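Local coordinates for protein short chain dehydrogenase (Leptospira borgpetersenii serovar Hardjo-bovis, PDB 6UH2) that binds NAD+ and, as a member of the short-chain dehydrogenase/reductase family, probably oxidises or reduces substrates at a CH-OH group, at residues 197-201 against 240-246. Residues are numbered along the deposited sequence; the frame is centred on the assembly and turned at random.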
ATOM      1  N   ARG B 197      -0.221  10.592  11.046  1.00 12.32           N
ATOM      2  CA  ARG B 197      -0.817   9.840   9.948  1.00 11.91           C
ATOM      3  C   ARG B 197      -1.576   8.626  10.475  1.00 14.67           C
ATOM      4  O   ARG B 197      -1.186   8.018  11.475  1.00 14.58           O
ATOM      5  CB  ARG B 197       0.251   9.370   8.946  1.00 11.10           C
ATOM      6  CG  ARG B 197       1.031  10.510   8.309  1.00 12.81           C
ATOM      7  CD  ARG B 197       1.777  10.059   7.061  1.00 16.24           C
ATOM      8  NE  ARG B 197       3.031   9.347   7.346  1.00 16.01           N
ATOM      9  CZ  ARG B 197       3.248   8.064   7.064  1.00 19.83           C
ATOM     10  NH1 ARG B 197       2.289   7.334   6.482  1.00 14.42           N
ATOM     11  NH2 ARG B 197       4.435   7.520   7.336  1.00 15.97           N
ATOM     12  N   VAL B 198      -2.645   8.252   9.763  1.00 12.38           N
ATOM     13  CA  VAL B 198      -3.513   7.143  10.156  1.00 13.13           C
ATOM     14  C   VAL B 198      -3.883   6.371   8.896  1.00 16.79           C
ATOM     15  O   VAL B 198      -4.465   6.947   7.966  1.00 12.35           O
ATOM     16  CB  VAL B 198      -4.793   7.609  10.870  1.00 15.40           C
ATOM     17  CG1 VAL B 198      -5.583   6.391  11.397  1.00 12.09           C
ATOM     18  CG2 VAL B 198      -4.489   8.624  12.013  1.00 12.37           C
ATOM     19  N   ASN B 199      -3.541   5.078   8.858  1.00  9.92           N
ATOM     20  CA  ASN B 199      -3.863   4.220   7.723  1.00 11.57           C
ATOM     21  C   ASN B 199      -4.361   2.876   8.241  1.00 13.63           C
ATOM     22  O   ASN B 199      -4.378   2.613   9.448  1.00 12.82           O
ATOM     23  CB  ASN B 199      -2.657   4.034   6.780  1.00 12.80           C
ATOM     24  CG  ASN B 199      -2.222   5.334   6.140  1.00 14.29           C
ATOM     25  OD1 ASN B 199      -2.905   5.860   5.259  1.00 12.73           O
ATOM     26  ND2 ASN B 199      -1.075   5.863   6.577  1.00  9.19           N
ATOM     27  N   CYS B 200      -4.799   2.032   7.310  1.00 12.57           N
ATOM     28  CA  CYS B 200      -5.413   0.758   7.648  1.00 12.22           C
ATOM     29  C   CYS B 200      -4.905  -0.310   6.690  1.00 13.41           C
ATOM     30  O   CYS B 200      -4.711  -0.038   5.500  1.00 13.95           O
ATOM     31  CB  CYS B 200      -6.949   0.853   7.565  1.00 13.41           C
ATOM     32  SG  CYS B 200      -7.830  -0.559   8.246  1.00 16.92           S
ATOM     33  N   ILE B 201      -4.703  -1.526   7.196  1.00  9.84           N
ATOM     34  CA  ILE B 201      -4.426  -2.678   6.344  1.00 11.72           C
ATOM     35  C   ILE B 201      -5.571  -3.663   6.497  1.00 13.08           C
ATOM     36  O   ILE B 201      -5.973  -3.984   7.623  1.00 16.59           O
ATOM     37  CB  ILE B 201      -3.075  -3.343   6.670  1.00 14.45           C
ATOM     38  CG1 ILE B 201      -1.943  -2.516   6.065  1.00 17.57           C
ATOM     39  CG2 ILE B 201      -3.009  -4.758   6.079  1.00 15.10           C
ATOM     40  CD1 ILE B 201      -0.549  -3.098   6.298  1.00 18.57           C
ATOM     41  N   LEU B 240       3.575   1.483   5.482  1.00 12.56           N
ATOM     42  CA  LEU B 240       2.668   2.486   6.038  1.00 13.08           C
ATOM     43  C   LEU B 240       3.131   3.039   7.384  1.00 14.79           C
ATOM     44  O   LEU B 240       2.526   3.989   7.892  1.00 12.65           O
ATOM     45  CB  LEU B 240       1.255   1.906   6.189  1.00  9.41           C
ATOM     46  CG  LEU B 240       0.526   1.547   4.878  1.00 11.86           C
ATOM     47  CD1 LEU B 240      -0.797   0.806   5.135  1.00  9.78           C
ATOM     48  CD2 LEU B 240       0.252   2.827   4.090  1.00  8.82           C
ATOM     49  N   THR B 241       4.171   2.480   7.990  1.00 11.30           N
ATOM     50  CA  THR B 241       4.663   3.023   9.251  1.00 12.92           C
ATOM     51  C   THR B 241       6.071   3.595   9.127  1.00 15.77           C
ATOM     52  O   THR B 241       6.728   3.822  10.145  1.00 17.52           O
ATOM     53  CB  THR B 241       4.617   1.966  10.358  1.00 15.77           C
ATOM     54  OG1 THR B 241       5.427   0.834   9.992  1.00 15.48           O
ATOM     55  CG2 THR B 241       3.158   1.545  10.629  1.00 12.04           C
ATOM     56  N   SER B 242       6.533   3.852   7.904  1.00 12.02           N
ATOM     57  CA  SER B 242       7.872   4.370   7.648  1.00 13.82           C
ATOM     58  C   SER B 242       7.799   5.622   6.774  1.00 16.06           C
ATOM     59  O   SER B 242       6.747   5.978   6.236  1.00 13.78           O
ATOM     60  CB  SER B 242       8.739   3.317   6.956  1.00 17.52           C
ATOM     61  OG  SER B 242       8.258   3.108   5.639  1.00 14.78           O
ATOM     62  N   SER B 243       8.951   6.274   6.602  1.00 14.66           N
ATOM     63  CA  SER B 243       9.024   7.467   5.761  1.00 16.04           C
ATOM     64  C   SER B 243       8.767   7.183   4.285  1.00 18.22           C
ATOM     65  O   SER B 243       8.638   8.133   3.505  1.00 18.77           O
ATOM     66  CB  SER B 243      10.394   8.129   5.929  1.00 17.81           C
ATOM     67  OG  SER B 243      11.412   7.238   5.513  1.00 21.17           O
ATOM     68  N   LEU B 244       8.708   5.914   3.874  1.00 17.28           N
ATOM     69  CA  LEU B 244       8.351   5.605   2.496  0.51 18.80           C
ATOM     70  C   LEU B 244       6.921   6.021   2.166  1.00 13.39           C
ATOM     71  O   LEU B 244       6.571   6.106   0.986  1.00 15.43           O
ATOM     72  CB  LEU B 244       8.533   4.109   2.224  0.51 19.11           C
ATOM     73  CG  LEU B 244       9.929   3.567   1.882  0.51 20.57           C
ATOM     74  CD1 LEU B 244      11.004   4.043   2.852  0.51 21.93           C
ATOM     75  CD2 LEU B 244       9.887   2.050   1.850  0.51 24.11           C
ATOM     76  N   SER B 245       6.091   6.286   3.178  1.00 11.76           N
ATOM     77  CA  SER B 245       4.701   6.683   2.972  1.00 15.58           C
ATOM     78  C   SER B 245       4.382   8.030   3.630  1.00  9.92           C
ATOM     79  O   SER B 245       3.247   8.259   4.042  1.00 11.22           O
ATOM     80  CB  SER B 245       3.758   5.594   3.495  1.00  9.47           C
ATOM     81  OG  SER B 245       3.984   5.402   4.891  1.00 13.07           O
ATOM     82  N   GLU B 246       5.365   8.939   3.706  1.00 13.93           N
ATOM     83  CA  GLU B 246       5.168  10.244   4.358  1.00 14.36           C
ATOM     84  C   GLU B 246       3.930  10.998   3.878  1.00 19.71           C
ATOM     85  O   GLU B 246       3.344  11.780   4.641  1.00 15.05           O
ATOM     86  CB  GLU B 246       6.385  11.149   4.120  1.00 21.23           C
ATOM     87  CG  GLU B 246       7.542  10.898   5.039  1.00 33.07           C
ATOM     88  CD  GLU B 246       8.701  11.863   4.803  1.00 39.36           C
ATOM     89  OE1 GLU B 246       9.654  11.843   5.612  1.00 49.89           O
ATOM     90  OE2 GLU B 246       8.665  12.630   3.809  1.00 27.66           O
TER
HETATM   91  O   HOH W   1      -0.179   4.233   8.788  1.00 15.89           O
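R197 reaches from strand 197-203 into the turn that follows helix 231-240 and lays its guanidinium against the peptide joining S245 to E246. The chain bends at chi3 (-79°), which brings one face of the flat group against that peptide, with S245 C and E246 CA lying over its rim. S245 O sits over the same face, 2.8 Å from R197 NH1, too far from the N-H directions to bond. S245 OG is approached by both terminal nitrogens, R197 NH1 at 3.0 Å and R197 NH2 at 3.3 Å, in weak, strongly bent bonds; it also pairs with F239 O. S242 O meets the guanidinium at its edge, 3.0 Å from R197 NH2, while V248 O accepts a bond from NH1, so the buried guanidinium has several backbone carbonyl oxygens close by.

Further along the strand, N199 and I201 receive the forked end of L240. L240 CD1 rests 3.6 Å from I201 CG1, and CD2 lies beside the N199 amide. That amide is fixed by Q251 N at OD1 and by V248 O at ND2; N199 ND2 also gives a hydrogen to a water 2.9 Å away, which donates in turn to L240 O. Loop 240-246 packs against strand 197-203 on one face of the parallel Rossmann-fold sheet, L240 also touching L146 and L253, where the connection through helix 231-240 turns back toward strand 252-255, characteristic of the short-chain dehydrogenase fold.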